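Local coordinates for WGR domain-containing protein (Bacteroides fragilis, PDB 2RA8), which is of unknown function but joins an N-terminal WGR domain, a module often associated with nucleic-acid binding, to a leucine-rich-repeat domain, at residues 135-146 with 167-178. Numbering follows the deposited sequence.
Sequences KEKFAHFEGLFW and VLDAMPLLNNLK
L144 lies in the buried core of this contact, its CB 3.8 Å from L174 CD1. The packing is tightest beside it, where L174 CD2 wedges against the E142-G143 peptide, 3.3 Å from G143 N. In L144, CG anti to the backbone N (chi1 170°) together with chi2 of 62° carries CD2 toward helix 165-169, among methyl groups of V167, L168, M171 and L177; selenomethionine M171 crosses it at about a right angle. W146 extends this apolar layer, its CZ3 touching V167 CG1, while I127 and I131 of helix 125-132 pack against its indole.

Strands 143-146 and 176-178 run nearly parallel, their axes approaching to 4.9 Å. L144 bonds strand 176-178 through both its N, to N176 O at 2.9 Å, and its O, from K178 N. W146 N closes the ladder on K178 O. Where the strands begin, E142 O takes two donors, N176 N in the carbonyl plane and N175 N tilted 35° from it.

The sheet face carrying F145 and K178 is more solvent-accessible yet closely stacked: K178 CD lies 3.9 Å from the F145 centroid. K178 NZ adds a cation-pi contact. The loose side is at exposed K135, P172 and L173. K135 covers buried A170, whose O, 3.2 Å from K135 CG, finds no hydrogen-bond partner, and its NZ bonds D169 O weakly; the D169 carboxylate pairs with K190 and R192. Strand 143-146, helix 165-169 and strand 176-180 form a beta-alpha-beta unit, the repeating architecture of a leucine-rich-repeat domain.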
# COMPACT_ATOMS: atom_id res chain seq x y z
N LYS A 135 -22.64 27.23 0.37
CA LYS A 135 -23.51 26.07 0.38
C LYS A 135 -24.08 25.72 -0.99
O LYS A 135 -24.17 24.54 -1.34
CB LYS A 135 -24.68 26.27 1.37
CG LYS A 135 -25.61 25.05 1.48
CD LYS A 135 -26.71 25.24 2.52
CE LYS A 135 -27.61 24.00 2.60
NZ LYS A 135 -28.62 24.07 3.70
N GLU A 136 -24.44 26.73 -1.78
CA GLU A 136 -25.01 26.49 -3.10
C GLU A 136 -24.13 25.66 -4.01
O GLU A 136 -24.64 24.87 -4.81
CB GLU A 136 -25.37 27.81 -3.81
CG GLU A 136 -24.19 28.56 -4.41
CD GLU A 136 -23.34 29.27 -3.37
OE1 GLU A 136 -22.23 29.72 -3.72
OE2 GLU A 136 -23.80 29.40 -2.21
N LYS A 137 -22.81 25.81 -3.91
CA LYS A 137 -21.90 25.05 -4.76
C LYS A 137 -21.65 23.63 -4.31
O LYS A 137 -21.14 22.82 -5.09
CB LYS A 137 -20.54 25.74 -4.86
CG LYS A 137 -20.53 27.06 -5.60
CD LYS A 137 -19.10 27.49 -5.91
CE LYS A 137 -19.07 28.83 -6.64
NZ LYS A 137 -17.69 29.28 -6.94
N PHE A 138 -21.98 23.32 -3.06
CA PHE A 138 -21.75 21.98 -2.52
C PHE A 138 -23.04 21.30 -2.13
O PHE A 138 -23.03 20.16 -1.66
CB PHE A 138 -20.83 22.04 -1.29
CG PHE A 138 -19.48 22.66 -1.55
CD1 PHE A 138 -19.31 24.04 -1.53
CD2 PHE A 138 -18.38 21.86 -1.84
CE1 PHE A 138 -18.06 24.61 -1.78
CE2 PHE A 138 -17.13 22.42 -2.09
CZ PHE A 138 -16.97 23.80 -2.06
N ALA A 139 -24.15 21.99 -2.32
CA ALA A 139 -25.44 21.43 -1.95
C ALA A 139 -25.77 20.16 -2.69
O ALA A 139 -26.61 19.38 -2.24
CB ALA A 139 -26.54 22.47 -2.20
N HIS A 140 -25.10 19.93 -3.83
CA HIS A 140 -25.37 18.74 -4.64
C HIS A 140 -24.63 17.45 -4.30
O HIS A 140 -25.05 16.37 -4.71
CB HIS A 140 -25.13 19.06 -6.13
CG HIS A 140 -23.68 19.18 -6.51
ND1 HIS A 140 -22.94 20.31 -6.26
CD2 HIS A 140 -22.85 18.32 -7.14
CE1 HIS A 140 -21.71 20.15 -6.73
NE2 HIS A 140 -21.63 18.94 -7.27
N PHE A 141 -23.54 17.55 -3.56
CA PHE A 141 -22.76 16.36 -3.24
C PHE A 141 -23.47 15.25 -2.48
O PHE A 141 -24.27 15.49 -1.57
CB PHE A 141 -21.49 16.77 -2.50
CG PHE A 141 -20.46 17.37 -3.40
CD1 PHE A 141 -19.69 16.56 -4.22
CD2 PHE A 141 -20.26 18.74 -3.45
CE1 PHE A 141 -18.75 17.10 -5.07
CE2 PHE A 141 -19.32 19.29 -4.31
CZ PHE A 141 -18.56 18.47 -5.12
N GLU A 142 -23.17 14.01 -2.88
CA GLU A 142 -23.77 12.83 -2.26
C GLU A 142 -22.77 12.06 -1.45
O GLU A 142 -23.14 11.18 -0.67
CB GLU A 142 -24.36 11.93 -3.35
CG GLU A 142 -25.28 12.68 -4.31
CD GLU A 142 -25.97 11.79 -5.30
OE1 GLU A 142 -25.41 10.71 -5.62
OE2 GLU A 142 -27.05 12.17 -5.79
N GLY A 143 -21.50 12.37 -1.63
CA GLY A 143 -20.47 11.68 -0.87
C GLY A 143 -19.36 12.63 -0.46
O GLY A 143 -18.95 13.47 -1.25
N LEU A 144 -18.89 12.48 0.77
CA LEU A 144 -17.82 13.32 1.30
C LEU A 144 -16.81 12.51 2.08
O LEU A 144 -17.17 11.80 3.02
CB LEU A 144 -18.40 14.41 2.22
CG LEU A 144 -17.38 15.22 3.04
CD1 LEU A 144 -16.45 15.98 2.10
CD2 LEU A 144 -18.12 16.18 3.97
N PHE A 145 -15.55 12.61 1.68
CA PHE A 145 -14.46 11.92 2.38
C PHE A 145 -13.61 13.05 2.86
O PHE A 145 -12.85 13.63 2.10
CB PHE A 145 -13.66 11.02 1.40
CG PHE A 145 -12.51 10.27 2.03
CD1 PHE A 145 -12.26 10.32 3.40
CD2 PHE A 145 -11.66 9.52 1.23
CE1 PHE A 145 -11.17 9.63 3.96
CE2 PHE A 145 -10.57 8.83 1.78
CZ PHE A 145 -10.33 8.88 3.14
N TRP A 146 -13.78 13.37 4.14
CA TRP A 146 -13.08 14.48 4.78
C TRP A 146 -11.84 14.05 5.55
O TRP A 146 -11.93 13.29 6.51
CB TRP A 146 -14.06 15.19 5.75
CG TRP A 146 -13.53 16.46 6.34
CD1 TRP A 146 -12.63 16.59 7.36
CD2 TRP A 146 -13.85 17.79 5.91
NE1 TRP A 146 -12.38 17.92 7.60
CE2 TRP A 146 -13.11 18.68 6.73
CE3 TRP A 146 -14.70 18.32 4.93
CZ2 TRP A 146 -13.19 20.07 6.59
CZ3 TRP A 146 -14.78 19.70 4.78
CH2 TRP A 146 -14.03 20.56 5.61
N VAL A 167 -20.81 22.00 7.99
CA VAL A 167 -20.47 21.51 6.66
C VAL A 167 -21.47 20.47 6.25
O VAL A 167 -21.94 20.47 5.11
CB VAL A 167 -19.04 20.91 6.63
CG1 VAL A 167 -18.78 20.23 5.29
CG2 VAL A 167 -18.02 22.01 6.85
N LEU A 168 -21.83 19.58 7.17
CA LEU A 168 -22.81 18.56 6.87
C LEU A 168 -24.17 19.21 6.63
O LEU A 168 -24.96 18.72 5.82
CB LEU A 168 -22.91 17.55 8.03
CG LEU A 168 -21.59 16.80 8.37
CD1 LEU A 168 -21.85 15.85 9.52
CD2 LEU A 168 -21.07 16.04 7.16
N ASP A 169 -24.44 20.33 7.30
CA ASP A 169 -25.71 21.02 7.12
C ASP A 169 -25.81 21.65 5.75
O ASP A 169 -26.90 21.80 5.21
CB ASP A 169 -25.92 22.12 8.18
CG ASP A 169 -26.07 21.55 9.59
OD1 ASP A 169 -26.31 20.33 9.74
OD2 ASP A 169 -25.96 22.34 10.56
N ALA A 170 -24.66 22.04 5.18
CA ALA A 170 -24.60 22.64 3.85
C ALA A 170 -24.66 21.59 2.72
O ALA A 170 -24.73 21.94 1.54
CB ALA A 170 -23.31 23.48 3.71
N MSE A 171 -24.65 20.32 3.08
CA MSE A 171 -24.73 19.24 2.10
C MSE A 171 -25.85 18.33 2.46
O MSE A 171 -25.65 17.21 2.93
CB MSE A 171 -23.40 18.47 2.08
CG MSE A 171 -22.25 19.34 1.67
SE MSE A 171 -20.60 18.30 1.35
CE MSE A 171 -19.32 19.60 1.92
N PRO A 172 -27.10 18.78 2.25
CA PRO A 172 -28.26 17.96 2.59
C PRO A 172 -28.48 16.71 1.78
O PRO A 172 -29.26 15.85 2.17
CB PRO A 172 -29.42 18.95 2.48
CG PRO A 172 -28.97 19.89 1.38
CD PRO A 172 -27.49 20.09 1.70
N LEU A 173 -27.78 16.59 0.65
CA LEU A 173 -27.93 15.42 -0.21
C LEU A 173 -26.91 14.33 0.05
O LEU A 173 -26.96 13.26 -0.58
CB LEU A 173 -27.88 15.84 -1.69
CG LEU A 173 -29.21 15.99 -2.47
CD1 LEU A 173 -30.31 16.53 -1.58
CD2 LEU A 173 -28.98 16.89 -3.69
N LEU A 174 -25.99 14.57 0.98
CA LEU A 174 -24.97 13.58 1.32
C LEU A 174 -25.57 12.30 1.86
O LEU A 174 -26.46 12.34 2.71
CB LEU A 174 -24.03 14.11 2.40
CG LEU A 174 -22.87 15.02 2.02
CD1 LEU A 174 -22.00 15.26 3.25
CD2 LEU A 174 -22.05 14.37 0.91
N ASN A 175 -25.09 11.16 1.36
CA ASN A 175 -25.57 9.88 1.86
C ASN A 175 -24.42 8.99 2.28
O ASN A 175 -24.62 7.99 2.95
CB ASN A 175 -26.44 9.14 0.82
CG ASN A 175 -25.71 8.83 -0.47
OD1 ASN A 175 -24.61 8.28 -0.46
ND2 ASN A 175 -26.34 9.17 -1.59
N ASN A 176 -23.20 9.39 1.92
CA ASN A 176 -21.99 8.63 2.26
C ASN A 176 -20.96 9.56 2.89
O ASN A 176 -20.41 10.43 2.22
CB ASN A 176 -21.43 7.98 0.99
CG ASN A 176 -20.26 7.05 1.27
OD1 ASN A 176 -19.80 6.35 0.37
ND2 ASN A 176 -19.77 7.06 2.50
N LEU A 177 -20.70 9.39 4.18
CA LEU A 177 -19.77 10.24 4.91
C LEU A 177 -18.63 9.45 5.48
O LEU A 177 -18.83 8.45 6.18
CB LEU A 177 -20.49 10.93 6.08
CG LEU A 177 -20.18 12.36 6.51
CD1 LEU A 177 -20.62 12.48 7.94
CD2 LEU A 177 -18.72 12.73 6.38
N LYS A 178 -17.42 9.90 5.18
CA LYS A 178 -16.21 9.24 5.64
C LYS A 178 -15.30 10.33 6.12
O LYS A 178 -15.05 11.30 5.40
CB LYS A 178 -15.58 8.49 4.48
CG LYS A 178 -14.35 7.67 4.80
CD LYS A 178 -13.99 6.86 3.56
CE LYS A 178 -12.73 6.06 3.73
NZ LYS A 178 -12.48 5.30 2.47